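Local coordinates for putative acetoin utilization protein, acetoin dehydrogenase (Thermus thermophilus, PDB 5AWE), which is of unknown function but combines paired CBS domains with an ACT domain, an architecture consistent with regulation by small-molecule binding, at residues Met157-Ile169 / Met183-Leu197. Residues are numbered along the deposited sequence; the frame is centred on the assembly and turned at random.
Sequences MAQAVPPANIVSI and MRVVGEDVEGVPKRL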
loop_
_atom_site.group_PDB
_atom_site.type_symbol
_atom_site.label_atom_id
_atom_site.label_comp_id
_atom_site.label_asym_id
_atom_site.label_seq_id
_atom_site.Cartn_x
_atom_site.Cartn_y
_atom_site.Cartn_z
HETATM N N MSE A 157 55.968 18.539 -27.328
HETATM C CA MSE A 157 55.035 19.481 -26.708
HETATM C C MSE A 157 55.333 19.676 -25.224
HETATM O O MSE A 157 55.189 20.779 -24.702
HETATM C CB MSE A 157 53.590 18.995 -26.861
HETATM C CG MSE A 157 52.550 19.905 -26.195
HETATM SE SE MSE A 157 52.250 19.591 -24.424
HETATM C CE MSE A 157 51.822 17.880 -24.495
ATOM N N ALA A 158 55.746 18.598 -24.552
ATOM C CA ALA A 158 55.926 18.601 -23.098
ATOM C C ALA A 158 57.082 19.474 -22.634
ATOM O O ALA A 158 57.103 19.916 -21.488
ATOM C CB ALA A 158 56.126 17.181 -22.589
ATOM N N GLN A 159 58.043 19.726 -23.518
ATOM C CA GLN A 159 59.193 20.555 -23.166
ATOM C C GLN A 159 58.833 22.026 -22.948
ATOM O O GLN A 159 59.603 22.778 -22.353
ATOM C CB GLN A 159 60.271 20.440 -24.242
ATOM C CG GLN A 159 60.905 19.064 -24.297
ATOM C CD GLN A 159 61.516 18.755 -25.650
ATOM O OE1 GLN A 159 62.028 19.647 -26.330
ATOM N NE2 GLN A 159 61.461 17.486 -26.051
ATOM N N ALA A 160 57.665 22.438 -23.418
ATOM C CA ALA A 160 57.241 23.817 -23.246
ATOM C C ALA A 160 56.713 24.096 -21.831
ATOM O O ALA A 160 56.718 25.241 -21.380
ATOM C CB ALA A 160 56.170 24.165 -24.288
ATOM N N VAL A 161 56.265 23.060 -21.129
ATOM C CA VAL A 161 55.618 23.257 -19.838
ATOM C C VAL A 161 56.529 23.760 -18.703
ATOM O O VAL A 161 56.148 24.677 -17.963
ATOM C CB VAL A 161 54.918 21.963 -19.355
ATOM C CG1 VAL A 161 54.229 22.217 -18.006
ATOM C CG2 VAL A 161 53.900 21.502 -20.387
ATOM N N PRO A 162 57.732 23.171 -18.538
ATOM C CA PRO A 162 58.609 23.641 -17.455
ATOM C C PRO A 162 58.740 25.157 -17.478
ATOM O O PRO A 162 58.690 25.768 -18.541
ATOM C CB PRO A 162 59.939 22.930 -17.728
ATOM C CG PRO A 162 59.552 21.701 -18.475
ATOM C CD PRO A 162 58.387 22.130 -19.350
ATOM N N PRO A 163 58.942 25.784 -16.309
ATOM C CA PRO A 163 59.068 25.212 -14.962
ATOM C C PRO A 163 57.813 24.580 -14.351
ATOM O O PRO A 163 57.871 24.052 -13.229
ATOM C CB PRO A 163 59.565 26.391 -14.126
ATOM C CG PRO A 163 58.960 27.576 -14.787
ATOM C CD PRO A 163 58.882 27.258 -16.270
ATOM N N ALA A 164 56.687 24.636 -15.064
ATOM C CA ALA A 164 55.438 24.071 -14.546
ATOM C C ALA A 164 55.386 22.555 -14.743
ATOM O O ALA A 164 56.192 21.990 -15.487
ATOM C CB ALA A 164 54.234 24.729 -15.225
ATOM N N ASN A 165 54.430 21.909 -14.076
ATOM C CA ASN A 165 54.289 20.458 -14.121
ATOM C C ASN A 165 53.049 20.032 -14.883
ATOM O O ASN A 165 52.040 20.739 -14.886
ATOM C CB ASN A 165 54.197 19.880 -12.705
ATOM C CG ASN A 165 55.460 20.089 -11.907
ATOM O OD1 ASN A 165 56.440 19.359 -12.072
ATOM N ND2 ASN A 165 55.445 21.091 -11.028
ATOM N N ILE A 166 53.121 18.865 -15.511
ATOM C CA ILE A 166 51.939 18.222 -16.066
ATOM C C ILE A 166 51.424 17.197 -15.060
ATOM O O ILE A 166 52.198 16.390 -14.525
ATOM C CB ILE A 166 52.277 17.495 -17.363
ATOM C CG1 ILE A 166 52.831 18.494 -18.374
ATOM C CG2 ILE A 166 51.045 16.776 -17.898
ATOM C CD1 ILE A 166 53.768 17.863 -19.388
ATOM N N VAL A 167 50.119 17.229 -14.801
ATOM C CA VAL A 167 49.505 16.280 -13.870
ATOM C C VAL A 167 48.699 15.197 -14.594
ATOM O O VAL A 167 48.603 14.058 -14.120
ATOM C CB VAL A 167 48.599 17.020 -12.860
ATOM C CG1 VAL A 167 47.846 16.030 -11.990
ATOM C CG2 VAL A 167 49.459 17.919 -11.982
ATOM N N SER A 168 48.125 15.551 -15.744
ATOM C CA SER A 168 47.398 14.574 -16.545
ATOM C C SER A 168 47.147 15.028 -17.970
ATOM O O SER A 168 46.975 16.217 -18.246
ATOM C CB SER A 168 46.055 14.227 -15.888
ATOM O OG SER A 168 45.177 15.335 -15.930
ATOM N N ILE A 169 47.125 14.053 -18.869
ATOM C CA ILE A 169 46.828 14.284 -20.274
ATOM C C ILE A 169 45.732 13.321 -20.698
ATOM O O ILE A 169 45.806 12.119 -20.406
ATOM C CB ILE A 169 48.081 14.053 -21.152
ATOM C CG1 ILE A 169 49.117 15.141 -20.861
ATOM C CG2 ILE A 169 47.710 14.070 -22.625
ATOM C CD1 ILE A 169 50.485 14.858 -21.448
HETATM N N MSE A 183 44.949 18.852 -21.262
HETATM C CA MSE A 183 46.140 18.738 -20.431
HETATM C C MSE A 183 45.954 19.638 -19.225
HETATM O O MSE A 183 45.532 20.782 -19.359
HETATM C CB MSE A 183 47.383 19.170 -21.232
HETATM C CG MSE A 183 48.726 18.899 -20.547
HETATM SE SE MSE A 183 50.136 19.708 -21.383
HETATM C CE MSE A 183 51.295 18.525 -21.218
ATOM N N ARG A 184 46.245 19.117 -18.040
ATOM C CA ARG A 184 46.202 19.939 -16.846
ATOM C C ARG A 184 47.602 20.159 -16.333
ATOM O O ARG A 184 48.347 19.209 -16.113
ATOM C CB ARG A 184 45.317 19.285 -15.779
ATOM C CG ARG A 184 43.844 19.499 -16.064
ATOM C CD ARG A 184 42.938 18.677 -15.183
ATOM N NE ARG A 184 41.547 18.826 -15.617
ATOM C CZ ARG A 184 40.751 19.835 -15.264
ATOM N NH1 ARG A 184 41.201 20.796 -14.467
ATOM N NH2 ARG A 184 39.502 19.884 -15.705
ATOM N N VAL A 185 47.964 21.424 -16.175
ATOM C CA VAL A 185 49.305 21.787 -15.752
ATOM C C VAL A 185 49.210 22.636 -14.494
ATOM O O VAL A 185 48.238 23.375 -14.305
ATOM C CB VAL A 185 50.045 22.578 -16.856
ATOM C CG1 VAL A 185 50.245 21.685 -18.100
ATOM C CG2 VAL A 185 49.247 23.834 -17.219
ATOM N N VAL A 186 50.212 22.512 -13.627
ATOM C CA VAL A 186 50.212 23.212 -12.350
ATOM C C VAL A 186 51.600 23.727 -12.003
ATOM O O VAL A 186 52.589 23.387 -12.664
ATOM C CB VAL A 186 49.763 22.293 -11.194
ATOM C CG1 VAL A 186 48.336 21.791 -11.429
ATOM C CG2 VAL A 186 50.735 21.130 -11.063
ATOM N N GLY A 187 51.660 24.542 -10.954
ATOM C CA GLY A 187 52.935 24.911 -10.373
ATOM C C GLY A 187 53.523 26.188 -10.937
ATOM O O GLY A 187 52.797 27.092 -11.353
ATOM N N GLU A 188 54.850 26.243 -10.955
ATOM C CA GLU A 188 55.582 27.465 -11.234
ATOM C C GLU A 188 55.322 27.995 -12.632
ATOM O O GLU A 188 55.560 27.305 -13.627
ATOM C CB GLU A 188 57.080 27.221 -11.057
ATOM C CG GLU A 188 57.929 28.472 -11.175
ATOM C CD GLU A 188 59.361 28.239 -10.747
ATOM O OE1 GLU A 188 59.571 27.555 -9.719
ATOM O OE2 GLU A 188 60.277 28.737 -11.441
ATOM N N ASP A 189 54.834 29.228 -12.697
ATOM C CA ASP A 189 54.685 29.942 -13.955
ATOM C C ASP A 189 53.764 29.212 -14.929
ATOM O O ASP A 189 53.963 29.257 -16.142
ATOM C CB ASP A 189 56.061 30.170 -14.595
ATOM C CG ASP A 189 56.004 31.140 -15.759
ATOM O OD1 ASP A 189 55.148 32.049 -15.735
ATOM O OD2 ASP A 189 56.810 30.992 -16.701
ATOM N N VAL A 190 52.749 28.545 -14.389
ATOM C CA VAL A 190 51.759 27.863 -15.216
ATOM C C VAL A 190 51.130 28.824 -16.225
ATOM O O VAL A 190 50.710 28.417 -17.308
ATOM C CB VAL A 190 50.635 27.251 -14.350
ATOM C CG1 VAL A 190 49.859 28.360 -13.629
ATOM C CG2 VAL A 190 49.703 26.422 -15.218
ATOM N N GLU A 191 51.070 30.103 -15.871
ATOM C CA GLU A 191 50.448 31.095 -16.742
ATOM C C GLU A 191 51.281 31.241 -18.008
ATOM O O GLU A 191 50.772 31.606 -19.063
ATOM C CB GLU A 191 50.344 32.447 -16.029
ATOM C CG GLU A 191 49.732 32.380 -14.629
ATOM C CD GLU A 191 50.674 31.755 -13.602
ATOM O OE1 GLU A 191 51.841 31.471 -13.954
ATOM O OE2 GLU A 191 50.249 31.548 -12.444
ATOM N N GLY A 192 52.567 30.937 -17.896
ATOM C CA GLY A 192 53.451 31.069 -19.037
ATOM C C GLY A 192 53.316 29.955 -20.053
ATOM O O GLY A 192 53.821 30.074 -21.169
ATOM N N VAL A 193 52.627 28.877 -19.686
ATOM C CA VAL A 193 52.595 27.680 -20.526
ATOM C C VAL A 193 51.990 27.893 -21.902
ATOM O O VAL A 193 52.589 27.497 -22.897
ATOM C CB VAL A 193 51.820 26.523 -19.870
ATOM C CG1 VAL A 193 51.818 25.336 -20.807
ATOM C CG2 VAL A 193 52.446 26.146 -18.542
ATOM N N PRO A 194 50.792 28.510 -21.980
ATOM C CA PRO A 194 50.139 28.748 -23.278
ATOM C C PRO A 194 51.050 29.492 -24.253
ATOM O O PRO A 194 51.158 29.129 -25.431
ATOM C CB PRO A 194 48.897 29.573 -22.920
ATOM C CG PRO A 194 48.656 29.296 -21.485
ATOM C CD PRO A 194 50.014 29.090 -20.870
ATOM N N LYS A 195 51.710 30.533 -23.751
ATOM C CA LYS A 195 52.709 31.250 -24.536
ATOM C C LYS A 195 53.713 30.237 -25.089
ATOM O O LYS A 195 53.764 29.986 -26.300
ATOM C CB LYS A 195 53.447 32.270 -23.655
ATOM C CG LYS A 195 52.539 33.156 -22.803
ATOM C CD LYS A 195 52.064 34.387 -23.572
ATOM C CE LYS A 195 53.176 35.417 -23.723
ATOM N NZ LYS A 195 52.684 36.693 -24.320
ATOM N N ARG A 196 54.486 29.648 -24.180
ATOM C CA ARG A 196 55.561 28.734 -24.541
ATOM C C ARG A 196 55.125 27.678 -25.551
ATOM O O ARG A 196 55.860 27.369 -26.488
ATOM C CB ARG A 196 56.105 28.050 -23.288
ATOM C CG ARG A 196 56.737 29.002 -22.294
ATOM C CD ARG A 196 57.547 28.245 -21.266
ATOM N NE ARG A 196 56.698 27.597 -20.273
ATOM C CZ ARG A 196 56.379 28.144 -19.107
ATOM N NH1 ARG A 196 56.842 29.347 -18.796
ATOM N NH2 ARG A 196 55.591 27.501 -18.258
ATOM N N LEU A 197 53.926 27.129 -25.363
ATOM C CA LEU A 197 53.432 26.077 -26.240
ATOM C C LEU A 197 53.383 26.519 -27.701
ATOM O O LEU A 197 53.925 25.852 -28.581
ATOM C CB LEU A 197 52.037 25.626 -25.798
ATOM C CG LEU A 197 51.966 24.651 -24.617
ATOM C CD1 LEU A 197 50.528 24.490 -24.152
ATOM C CD2 LEU A 197 52.546 23.305 -25.036
HETATM O O HOH W 1 56.156 23.650 -11.250
#
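R196 reaches from helix 193-199 into the loop that follows helix 153-158 and binds its backbone carbonyls. Its NE donates to A160 O at 2.6 Å, in the guanidinium plane and almost in line with the C=O. NH2 adds a weak bond to V161 O. The guanidinium is sandwiched: the G192-V193 peptide lies on one face, P162 O and P163 CD on the other. A bend at chi3 (-76°) folds the chain so that NH1 and NH2 also grip D189 end-on. NH1 forms a salt bridge to D189 OD2 at 2.7 Å, and NH2 bonds D189 O. With alanine at this position, A160 O would lose its in-plane donor and D189 OD2 its salt-bridge partner, so the 160-163 loop would probably be held less firmly to the turn at D189. P163, after a cis peptide bond, sets its ring across the E188 side chain at about a right angle. One water links P163 O to E188 N.

Deeper in, the selenomethionines M157 and M183 meet tip to tip, with SE to SE at 3.7 Å. CG of M183 stands anti to the backbone N (chi1 -171°), which lays it beside I169 CG1 at 3.8 Å and carries SE toward M157. L197 CD2 packs on M157 CG at 3.6 Å and on A160 CB. V161 CG1 lies against V185 CG1.

The strands pair antiparallel. N165 and V186 exchange two backbone bonds. A beta bulge at V167 shifts the register before S168 pairs with R184. V167 CG2 touches V186 CG2 at 3.6 Å.

The contact pairs strands 165-175 and 178-186, the hairpin of the ACT domain, and brings helix 193-199 against the end of helix 153-158 and the loop after it. Strand 141-148 flanks 178-186 on its other side, and I143 touches V185 and V193. The second subunit packs its L154 on I166.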